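Long-range contacts in GP37 (Pseudomonas phage phikz, PDB 5FT0), which probably inhibits the host RNase E, and with it the RNA degradosome, during phage infection: residues 34-45 and 56-67; 159-167 and 229-237. All coordinates share one frame; numbering follows the deposited sequence.

Interaction 1 (34-45 and 56-67)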
loop_
_atom_site.group_PDB
_atom_site.type_symbol
_atom_site.label_atom_id
_atom_site.label_comp_id
_atom_site.label_asym_id
_atom_site.label_seq_id
_atom_site.Cartn_x
_atom_site.Cartn_y
_atom_site.Cartn_z
ATOM N N TRP A 34 10.179 24.629 -1.473
ATOM C CA TRP A 34 11.371 24.122 -0.814
ATOM C C TRP A 34 11.680 24.967 0.413
ATOM O O TRP A 34 11.325 26.146 0.483
ATOM C CB TRP A 34 12.581 24.092 -1.758
ATOM C CG TRP A 34 13.014 25.431 -2.264
ATOM C CD1 TRP A 34 12.550 26.078 -3.371
ATOM C CD2 TRP A 34 14.021 26.278 -1.696
ATOM N NE1 TRP A 34 13.195 27.281 -3.522
ATOM C CE2 TRP A 34 14.105 27.428 -2.508
ATOM C CE3 TRP A 34 14.857 26.180 -0.578
ATOM C CZ2 TRP A 34 14.990 28.470 -2.237
ATOM C CZ3 TRP A 34 15.734 27.216 -0.311
ATOM C CH2 TRP A 34 15.794 28.345 -1.138
ATOM N N VAL A 35 12.344 24.340 1.381
ATOM C CA VAL A 35 12.747 24.993 2.620
ATOM C C VAL A 35 14.110 24.446 3.023
ATOM O O VAL A 35 14.379 23.248 2.881
ATOM C CB VAL A 35 11.699 24.782 3.738
ATOM C CG1 VAL A 35 11.350 23.307 3.880
ATOM C CG2 VAL A 35 12.197 25.347 5.062
ATOM N N PHE A 36 14.977 25.331 3.505
ATOM C CA PHE A 36 16.323 24.963 3.922
ATOM C C PHE A 36 16.358 24.689 5.421
ATOM O O PHE A 36 15.757 25.420 6.214
ATOM C CB PHE A 36 17.305 26.077 3.556
ATOM C CG PHE A 36 18.701 25.855 4.066
ATOM C CD1 PHE A 36 19.441 24.761 3.655
ATOM C CD2 PHE A 36 19.281 26.760 4.941
ATOM C CE1 PHE A 36 20.728 24.564 4.120
ATOM C CE2 PHE A 36 20.563 26.568 5.408
ATOM C CZ PHE A 36 21.290 25.471 4.999
ATOM N N ASN A 37 17.056 23.623 5.806
ATOM C CA ASN A 37 17.199 23.274 7.214
ATOM C C ASN A 37 18.644 23.475 7.642
ATOM O O ASN A 37 19.517 22.685 7.251
ATOM C CB ASN A 37 16.763 21.829 7.465
ATOM C CG ASN A 37 16.730 21.481 8.944
ATOM O OD1 ASN A 37 16.871 22.351 9.804
ATOM N ND2 ASN A 37 16.541 20.201 9.244
ATOM N N PRO A 38 18.947 24.503 8.440
ATOM C CA PRO A 38 20.352 24.781 8.782
ATOM C C PRO A 38 20.979 23.767 9.726
ATOM O O PRO A 38 22.212 23.671 9.762
ATOM C CB PRO A 38 20.289 26.172 9.432
ATOM C CG PRO A 38 18.958 26.740 9.024
ATOM C CD PRO A 38 18.042 25.565 8.906
ATOM N N VAL A 39 20.187 23.009 10.487
ATOM C CA VAL A 39 20.763 22.115 11.491
ATOM C C VAL A 39 21.505 20.964 10.823
ATOM O O VAL A 39 22.649 20.656 11.177
ATOM C CB VAL A 39 19.672 21.610 12.453
ATOM C CG1 VAL A 39 20.179 20.418 13.252
ATOM C CG2 VAL A 39 19.233 22.728 13.385
ATOM N N ASP A 40 20.873 20.313 9.848
ATOM C CA ASP A 40 21.511 19.229 9.111
ATOM C C ASP A 40 21.986 19.654 7.727
ATOM O O ASP A 40 22.513 18.818 6.986
ATOM C CB ASP A 40 20.561 18.031 8.996
ATOM C CG ASP A 40 19.367 18.311 8.106
ATOM O OD1 ASP A 40 18.967 19.489 7.993
ATOM O OD2 ASP A 40 18.823 17.349 7.520
ATOM N N ILE A 41 21.821 20.931 7.372
ATOM C CA ILE A 41 22.274 21.490 6.100
ATOM C C ILE A 41 21.651 20.714 4.947
ATOM O O ILE A 41 22.358 20.139 4.116
ATOM C CB ILE A 41 23.813 21.493 6.001
ATOM C CG1 ILE A 41 24.433 21.998 7.305
ATOM C CG2 ILE A 41 24.280 22.380 4.851
ATOM C CD1 ILE A 41 25.866 21.551 7.509
ATOM N N SER A 42 20.323 20.689 4.885
ATOM C CA SER A 42 19.635 19.979 3.819
ATOM C C SER A 42 18.491 20.835 3.297
ATOM O O SER A 42 18.010 21.750 3.970
ATOM C CB SER A 42 19.109 18.615 4.289
ATOM O OG SER A 42 18.061 18.768 5.229
ATOM N N VAL A 43 18.068 20.526 2.076
ATOM C CA VAL A 43 16.950 21.197 1.424
ATOM C C VAL A 43 15.855 20.164 1.213
ATOM O O VAL A 43 16.097 19.111 0.608
ATOM C CB VAL A 43 17.361 21.838 0.089
ATOM C CG1 VAL A 43 16.151 22.438 -0.610
ATOM C CG2 VAL A 43 18.431 22.899 0.311
ATOM N N PHE A 44 14.664 20.453 1.723
ATOM C CA PHE A 44 13.489 19.630 1.479
ATOM C C PHE A 44 12.684 20.262 0.355
ATOM O O PHE A 44 12.423 21.467 0.380
ATOM C CB PHE A 44 12.632 19.495 2.738
ATOM C CG PHE A 44 11.424 18.623 2.552
ATOM C CD1 PHE A 44 11.545 17.243 2.562
ATOM C CD2 PHE A 44 10.172 19.181 2.350
ATOM C CE1 PHE A 44 10.438 16.435 2.386
ATOM C CE2 PHE A 44 9.060 18.378 2.172
ATOM C CZ PHE A 44 9.192 17.004 2.190
ATOM N N VAL A 45 12.301 19.450 -0.630
ATOM C CA VAL A 45 11.632 19.925 -1.834
ATOM C C VAL A 45 10.297 19.210 -1.973
ATOM O O VAL A 45 10.205 18.000 -1.744
ATOM C CB VAL A 45 12.505 19.699 -3.088
ATOM C CG1 VAL A 45 11.792 20.189 -4.339
ATOM C CG2 VAL A 45 13.847 20.391 -2.932
ATOM N N HIS A 56 8.452 14.304 -3.277
ATOM C CA HIS A 56 9.316 14.947 -2.295
ATOM C C HIS A 56 10.760 14.508 -2.489
ATOM O O HIS A 56 11.027 13.356 -2.846
ATOM C CB HIS A 56 8.867 14.622 -0.861
ATOM C CG HIS A 56 7.397 14.804 -0.630
ATOM N ND1 HIS A 56 6.467 13.848 -0.976
ATOM C CD2 HIS A 56 6.699 15.830 -0.089
ATOM C CE1 HIS A 56 5.258 14.277 -0.660
ATOM N NE2 HIS A 56 5.371 15.478 -0.120
ATOM N N TYR A 57 11.692 15.429 -2.240
ATOM C CA TYR A 57 13.116 15.135 -2.326
ATOM C C TYR A 57 13.850 15.808 -1.174
ATOM O O TYR A 57 13.379 16.790 -0.596
ATOM C CB TYR A 57 13.733 15.614 -3.648
ATOM C CG TYR A 57 13.004 15.195 -4.901
ATOM C CD1 TYR A 57 13.050 13.883 -5.353
ATOM C CD2 TYR A 57 12.299 16.123 -5.656
ATOM C CE1 TYR A 57 12.393 13.501 -6.511
ATOM C CE2 TYR A 57 11.642 15.752 -6.818
ATOM C CZ TYR A 57 11.692 14.441 -7.240
ATOM O OH TYR A 57 11.040 14.072 -8.394
ATOM N N THR A 58 15.031 15.274 -0.862
ATOM C CA THR A 58 15.955 15.891 0.080
ATOM C C THR A 58 17.362 15.781 -0.484
ATOM O O THR A 58 17.788 14.690 -0.874
ATOM C CB THR A 58 15.888 15.228 1.463
ATOM O OG1 THR A 58 14.581 15.411 2.020
ATOM C CG2 THR A 58 16.924 15.837 2.406
ATOM N N PHE A 59 18.076 16.904 -0.541
ATOM C CA PHE A 59 19.455 16.898 -1.004
ATOM C C PHE A 59 20.288 17.829 -0.132
ATOM O O PHE A 59 19.759 18.675 0.594
ATOM C CB PHE A 59 19.561 17.291 -2.489
ATOM C CG PHE A 59 19.244 18.738 -2.775
ATOM C CD1 PHE A 59 17.944 19.138 -3.046
ATOM C CD2 PHE A 59 20.250 19.691 -2.803
ATOM C CE1 PHE A 59 17.654 20.465 -3.324
ATOM C CE2 PHE A 59 19.966 21.018 -3.076
ATOM C CZ PHE A 59 18.666 21.405 -3.339
ATOM N N LYS A 60 21.608 17.653 -0.210
ATOM C CA LYS A 60 22.548 18.447 0.566
ATOM C C LYS A 60 23.140 19.524 -0.330
ATOM O O LYS A 60 23.916 19.195 -1.240
ATOM C CB LYS A 60 23.657 17.562 1.135
ATOM C CG LYS A 60 23.169 16.325 1.882
ATOM C CD LYS A 60 22.467 16.659 3.187
ATOM C CE LYS A 60 23.398 17.351 4.173
ATOM N NZ LYS A 60 24.615 16.562 4.505
ATOM N N PRO A 61 22.825 20.800 -0.123
ATOM C CA PRO A 61 23.370 21.843 -1.000
ATOM C C PRO A 61 24.869 22.036 -0.807
ATOM O O PRO A 61 25.405 21.885 0.294
ATOM C CB PRO A 61 22.594 23.096 -0.584
ATOM C CG PRO A 61 22.203 22.833 0.837
ATOM C CD PRO A 61 21.942 21.353 0.920
ATOM N N GLN A 62 25.543 22.370 -1.906
ATOM C CA GLN A 62 26.974 22.651 -1.906
ATOM C C GLN A 62 27.280 24.142 -1.901
ATOM O O GLN A 62 28.454 24.523 -1.869
ATOM C CB GLN A 62 27.645 21.982 -3.112
ATOM C CG GLN A 62 27.655 20.463 -3.039
ATOM C CD GLN A 62 28.307 19.953 -1.765
ATOM O OE1 GLN A 62 29.389 20.403 -1.382
ATOM N NE2 GLN A 62 27.649 19.011 -1.099
ATOM N N SER A 63 26.252 24.984 -1.956
ATOM C CA SER A 63 26.363 26.412 -1.703
ATOM C C SER A 63 25.009 26.870 -1.176
ATOM O O SER A 63 24.091 26.063 -1.006
ATOM C CB SER A 63 26.803 27.173 -2.961
ATOM O OG SER A 63 25.916 26.955 -4.044
ATOM N N SER A 64 24.883 28.164 -0.903
ATOM C CA SER A 64 23.646 28.665 -0.318
ATOM C C SER A 64 22.481 28.380 -1.264
ATOM O O SER A 64 22.537 28.761 -2.440
ATOM C CB SER A 64 23.737 30.162 -0.018
ATOM O OG SER A 64 23.900 30.919 -1.204
ATOM N N PRO A 65 21.433 27.704 -0.802
ATOM C CA PRO A 65 20.348 27.317 -1.709
ATOM C C PRO A 65 19.573 28.515 -2.233
ATOM O O PRO A 65 19.445 29.547 -1.571
ATOM C CB PRO A 65 19.457 26.425 -0.834
ATOM C CG PRO A 65 19.792 26.805 0.567
ATOM C CD PRO A 65 21.247 27.161 0.553
ATOM N N ASP A 66 19.063 28.360 -3.451
ATOM C CA ASP A 66 18.171 29.332 -4.068
ATOM C C ASP A 66 17.309 28.594 -5.088
ATOM O O ASP A 66 17.454 27.384 -5.288
ATOM C CB ASP A 66 18.955 30.494 -4.694
ATOM C CG ASP A 66 20.071 30.031 -5.614
ATOM O OD1 ASP A 66 19.936 28.969 -6.257
ATOM O OD2 ASP A 66 21.094 30.741 -5.702
ATOM N N ASP A 67 16.405 29.334 -5.736
ATOM C CA ASP A 67 15.490 28.718 -6.693
ATOM C C ASP A 67 16.249 28.050 -7.833
ATOM O O ASP A 67 15.954 26.908 -8.202
ATOM C CB ASP A 67 14.515 29.761 -7.242
ATOM C CG ASP A 67 13.507 30.218 -6.210
ATOM O OD1 ASP A 67 13.426 29.591 -5.132
ATOM O OD2 ASP A 67 12.784 31.196 -6.487
#
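Trp34 meets Asp67, and Val43 meets Phe59, through like first torsions on the two aromatic residues. Trp34 CG lies between its backbone N and carbonyl carbon (chi1 63°), and the indole reaches the chain after strand 55-59. Asp67 OD1 lies in the plane of the indole and accepts a hydrogen bond from Trp34 NE1 at 2.8 Å. The bond runs nearly along the C-O axis, and the carboxylate plane stands almost perpendicular to the indole. The other end of the indole touches proline: Trp34 CZ3 is 3.8 Å from Pro65 CB. Phe59 takes the same torsion (chi1 69°), which lays its ring beside Val43. Val43 CB sits over one face, in a CH-pi contact 4.0 Å from the ring centroid of Phe59. Val45 CG2 meets the edge of this ring. Val43 CG2 turns to the prolines, 3.8 Å from both Pro61 CG and Pro65 CB. Pro65 CG also makes an off-centre CH-pi contact with the Phe36 ring.

Backbone bonds in both directions join Val43 to Phe59 and Val45 to Tyr57, the hydrogen-bonded pairs of an antiparallel ladder. Phe44 and Thr58 form the non-hydrogen-bonded pair between them. The rings of Phe44 and His56 meet rim to rim. At the preceding turn, Ile41 and Ser42 both face Asn37 in a G1 beta bulge.

Asp66 OD1 accepts from Met69 N and so caps the start of helix 67-82. That helix lies against the Val43 face: Tyr73 stacks on Phe59, Val70 touches Trp34, and Arg77 touches Tyr57. Strand 55-59 is an outermost strand, within this chain, of the four-stranded antiparallel sheet.

Interaction 2 (159-167 and 229-237)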
loop_
_atom_site.group_PDB
_atom_site.type_symbol
_atom_site.label_atom_id
_atom_site.label_comp_id
_atom_site.label_asym_id
_atom_site.label_seq_id
_atom_site.Cartn_x
_atom_site.Cartn_y
_atom_site.Cartn_z
ATOM N N GLU A 159 28.859 -15.560 -14.500
ATOM C CA GLU A 159 28.558 -16.489 -13.413
ATOM C C GLU A 159 28.166 -15.755 -12.140
ATOM O O GLU A 159 27.397 -16.285 -11.332
ATOM C CB GLU A 159 29.757 -17.404 -13.152
ATOM N N GLU A 160 28.680 -14.539 -11.937
ATOM C CA GLU A 160 28.236 -13.753 -10.792
ATOM C C GLU A 160 26.803 -13.268 -10.970
ATOM O O GLU A 160 26.071 -13.132 -9.984
ATOM C CB GLU A 160 29.180 -12.574 -10.554
ATOM C CG GLU A 160 30.606 -12.989 -10.225
ATOM C CD GLU A 160 31.397 -11.881 -9.559
ATOM O OE1 GLU A 160 30.945 -11.376 -8.512
ATOM O OE2 GLU A 160 32.473 -11.518 -10.078
ATOM N N PHE A 161 26.381 -13.012 -12.213
ATOM C CA PHE A 161 24.968 -12.749 -12.461
ATOM C C PHE A 161 24.140 -14.021 -12.348
ATOM O O PHE A 161 22.948 -13.956 -12.029
ATOM C CB PHE A 161 24.780 -12.103 -13.833
ATOM C CG PHE A 161 25.063 -10.626 -13.850
ATOM C CD1 PHE A 161 24.062 -9.715 -13.551
ATOM C CD2 PHE A 161 26.326 -10.150 -14.158
ATOM C CE1 PHE A 161 24.318 -8.358 -13.561
ATOM C CE2 PHE A 161 26.587 -8.792 -14.170
ATOM C CZ PHE A 161 25.582 -7.895 -13.872
ATOM N N GLU A 162 24.746 -15.184 -12.608
ATOM C CA GLU A 162 24.063 -16.443 -12.336
ATOM C C GLU A 162 23.878 -16.655 -10.841
ATOM O O GLU A 162 22.882 -17.249 -10.417
ATOM C CB GLU A 162 24.836 -17.613 -12.946
ATOM C CG GLU A 162 24.830 -17.633 -14.467
ATOM C CD GLU A 162 25.621 -18.792 -15.042
ATOM O OE1 GLU A 162 26.245 -19.537 -14.257
ATOM O OE2 GLU A 162 25.616 -18.957 -16.280
ATOM N N PHE A 163 24.823 -16.179 -10.030
ATOM C CA PHE A 163 24.645 -16.228 -8.585
ATOM C C PHE A 163 23.504 -15.320 -8.144
ATOM O O PHE A 163 22.705 -15.690 -7.276
ATOM C CB PHE A 163 25.953 -15.843 -7.891
ATOM C CG PHE A 163 25.807 -15.543 -6.423
ATOM C CD1 PHE A 163 25.654 -16.566 -5.502
ATOM C CD2 PHE A 163 25.848 -14.235 -5.964
ATOM C CE1 PHE A 163 25.531 -16.287 -4.151
ATOM C CE2 PHE A 163 25.726 -13.951 -4.615
ATOM C CZ PHE A 163 25.569 -14.977 -3.708
ATOM N N LEU A 164 23.393 -14.138 -8.753
ATOM C CA LEU A 164 22.432 -13.144 -8.283
ATOM C C LEU A 164 20.998 -13.529 -8.631
ATOM O O LEU A 164 20.113 -13.495 -7.769
ATOM C CB LEU A 164 22.769 -11.771 -8.868
ATOM C CG LEU A 164 23.742 -10.884 -8.093
ATOM C CD1 LEU A 164 23.866 -9.527 -8.771
ATOM C CD2 LEU A 164 23.293 -10.728 -6.649
ATOM N N VAL A 165 20.743 -13.883 -9.892
ATOM C CA VAL A 165 19.372 -13.995 -10.383
ATOM C C VAL A 165 19.132 -15.331 -11.077
ATOM O O VAL A 165 18.202 -15.455 -11.881
ATOM C CB VAL A 165 19.041 -12.828 -11.333
ATOM C CG1 VAL A 165 19.124 -11.499 -10.602
ATOM C CG2 VAL A 165 19.982 -12.832 -12.528
ATOM N N ASP A 166 19.966 -16.331 -10.762
ATOM C CA ASP A 166 19.993 -17.672 -11.357
ATOM C C ASP A 166 20.090 -17.666 -12.884
ATOM O O ASP A 166 19.980 -16.617 -13.528
ATOM C CB ASP A 166 18.801 -18.525 -10.868
ATOM C CG ASP A 166 17.451 -18.079 -11.418
ATOM O OD1 ASP A 166 17.278 -17.990 -12.652
ATOM O OD2 ASP A 166 16.547 -17.817 -10.594
ATOM N N LYS A 167 20.316 -18.846 -13.471
ATOM C CA LYS A 167 20.705 -18.930 -14.878
ATOM C C LYS A 167 19.600 -18.518 -15.843
ATOM O O LYS A 167 19.903 -18.135 -16.978
ATOM C CB LYS A 167 21.165 -20.347 -15.226
ATOM C CG LYS A 167 22.340 -20.866 -14.435
ATOM C CD LYS A 167 22.607 -22.320 -14.770
ATOM C CE LYS A 167 24.083 -22.588 -15.062
ATOM N NZ LYS A 167 24.957 -22.398 -13.878
ATOM N N ILE A 229 20.007 -4.892 -7.333
ATOM C CA ILE A 229 19.618 -6.279 -7.545
ATOM C C ILE A 229 19.795 -7.019 -6.228
ATOM O O ILE A 229 20.825 -6.870 -5.559
ATOM C CB ILE A 229 20.443 -6.933 -8.668
ATOM C CG1 ILE A 229 20.302 -6.121 -9.956
ATOM C CG2 ILE A 229 19.987 -8.368 -8.896
ATOM C CD1 ILE A 229 21.159 -6.622 -11.086
ATOM N N VAL A 230 18.791 -7.807 -5.855
ATOM C CA VAL A 230 18.765 -8.499 -4.572
ATOM C C VAL A 230 18.736 -9.999 -4.824
ATOM O O VAL A 230 17.898 -10.489 -5.590
ATOM C CB VAL A 230 17.555 -8.076 -3.719
ATOM C CG1 VAL A 230 17.610 -8.748 -2.349
ATOM C CG2 VAL A 230 17.506 -6.563 -3.579
ATOM N N ARG A 231 19.651 -10.719 -4.185
ATOM C CA ARG A 231 19.582 -12.170 -4.083
ATOM C C ARG A 231 19.274 -12.530 -2.640
ATOM O O ARG A 231 19.958 -12.066 -1.723
ATOM C CB ARG A 231 20.888 -12.833 -4.517
ATOM C CG ARG A 231 20.821 -14.354 -4.501
ATOM C CD ARG A 231 22.200 -14.959 -4.329
ATOM N NE ARG A 231 22.238 -16.368 -4.710
ATOM C CZ ARG A 231 22.163 -17.381 -3.852
ATOM N NH1 ARG A 231 22.045 -17.149 -2.551
ATOM N NH2 ARG A 231 22.208 -18.630 -4.296
ATOM N N TYR A 232 18.244 -13.343 -2.440
ATOM C CA TYR A 232 17.833 -13.722 -1.102
ATOM C C TYR A 232 18.570 -14.993 -0.674
ATOM O O TYR A 232 19.368 -15.558 -1.426
ATOM C CB TYR A 232 16.313 -13.859 -1.055
ATOM C CG TYR A 232 15.622 -12.543 -1.349
ATOM C CD1 TYR A 232 15.502 -11.567 -0.367
ATOM C CD2 TYR A 232 15.121 -12.264 -2.615
ATOM C CE1 TYR A 232 14.888 -10.358 -0.630
ATOM C CE2 TYR A 232 14.502 -11.056 -2.889
ATOM C CZ TYR A 232 14.390 -10.107 -1.893
ATOM O OH TYR A 232 13.778 -8.904 -2.157
ATOM N N ASN A 233 18.308 -15.441 0.559
ATOM C CA ASN A 233 19.125 -16.495 1.161
ATOM C C ASN A 233 19.164 -17.758 0.305
ATOM O O ASN A 233 20.174 -18.471 0.305
ATOM C CB ASN A 233 18.623 -16.813 2.571
ATOM C CG ASN A 233 17.139 -17.120 2.608
ATOM O OD1 ASN A 233 16.338 -16.459 1.944
ATOM N ND2 ASN A 233 16.765 -18.130 3.387
ATOM N N GLN A 234 18.095 -18.042 -0.436
ATOM C CA GLN A 234 18.057 -19.132 -1.399
ATOM C C GLN A 234 17.568 -18.618 -2.748
ATOM O O GLN A 234 16.780 -17.668 -2.807
ATOM C CB GLN A 234 17.145 -20.275 -0.919
ATOM C CG GLN A 234 17.884 -21.505 -0.382
ATOM C CD GLN A 234 18.555 -21.263 0.964
ATOM O OE1 GLN A 234 17.898 -20.899 1.942
ATOM N NE2 GLN A 234 19.865 -21.477 1.021
ATOM N N PRO A 235 18.032 -19.219 -3.846
ATOM C CA PRO A 235 17.671 -18.728 -5.187
ATOM C C PRO A 235 16.182 -18.861 -5.484
ATOM O O PRO A 235 15.440 -19.555 -4.788
ATOM C CB PRO A 235 18.500 -19.612 -6.129
ATOM C CG PRO A 235 19.004 -20.751 -5.283
ATOM C CD PRO A 235 19.101 -20.228 -3.894
ATOM N N LEU A 236 15.738 -18.181 -6.549
ATOM C CA LEU A 236 14.298 -18.108 -6.803
ATOM C C LEU A 236 13.752 -19.433 -7.309
ATOM O O LEU A 236 12.732 -19.923 -6.805
ATOM C CB LEU A 236 13.969 -16.941 -7.740
ATOM C CG LEU A 236 12.512 -16.725 -8.199
ATOM C CD1 LEU A 236 12.157 -17.533 -9.446
ATOM C CD2 LEU A 236 11.479 -16.904 -7.076
ATOM N N ASN A 237 14.433 -20.032 -8.273
ATOM C CA ASN A 237 14.046 -21.312 -8.841
ATOM C C ASN A 237 14.326 -22.499 -7.924
ATOM O O ASN A 237 14.073 -23.638 -8.333
ATOM C CB ASN A 237 14.761 -21.507 -10.182
ATOM C CG ASN A 237 16.268 -21.314 -10.065
ATOM O OD1 ASN A 237 16.804 -21.160 -8.962
ATOM N ND2 ASN A 237 16.952 -21.300 -11.197
HETATM O O HOH W 1 17.588 -12.880 -7.492
#
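Ile229 packs against the helix with two of its methyl groups. Its CG2 lies 3.7 Å from Val165 CG1 and also nears Leu164 CD1, while CD1 approaches Phe161. Val230 points away, but its carbonyl still takes part: one water donates to Leu164 O at 2.6 Å and to Val230 O at 3.1 Å. It bridges two backbone acceptors that could not bond each other directly.

Arg231 carries the largest share of the contact. Its chain runs extended from CG to NE, and Arg231 NE donates to Phe163 O at 2.7 Å. Phe163 O lies in the guanidinium plane, but the bond is bent (138°). The Phe163 ring and the guanidinium are nearly parallel (4°) but offset, with Phe163 CE1 over one guanidinium face toward its rim. Arg231 CD sits 3.6 Å from the Phe163 ring centroid, over the face. Nearer the backbone, Arg231 CB touches Leu164 CD2.

At Asn237 the amide stacks on the Asp166 carboxylate, with Asn237 ND2 3.3 Å from Asp166 CG. Asp166 OD1 is hydrogen-bonded to Lys168 N.

This is helix-on-sheet packing of an alpha+beta kind: segment 159-167 of helix 158-187 crosses segment 229-232 of strand 220-232, in the seven-stranded antiparallel sheet, at 70°.

In the fold
The two interactions lie on opposite sides of the chain's centre. Their centres are 39 Å apart and they do not touch. Interaction 1 is largely a surface contact, and interaction 2 is mostly buried. They share no helix or strand. Interaction 1 belongs to the four-stranded sheet and leads into helix 67-82, whereas interaction 2 sets helix 158-187 against the seven-stranded sheet. Their chemistry differs accordingly. Neighbouring strands in 34-45 and 56-67 are joined by a backbone ladder, with prolines and aromatic rings packed beside it. Between 159-167 and 229-237, mostly side chains do the joining, helped by an arginine-to-carbonyl bond and a water bridge between backbone carbonyls.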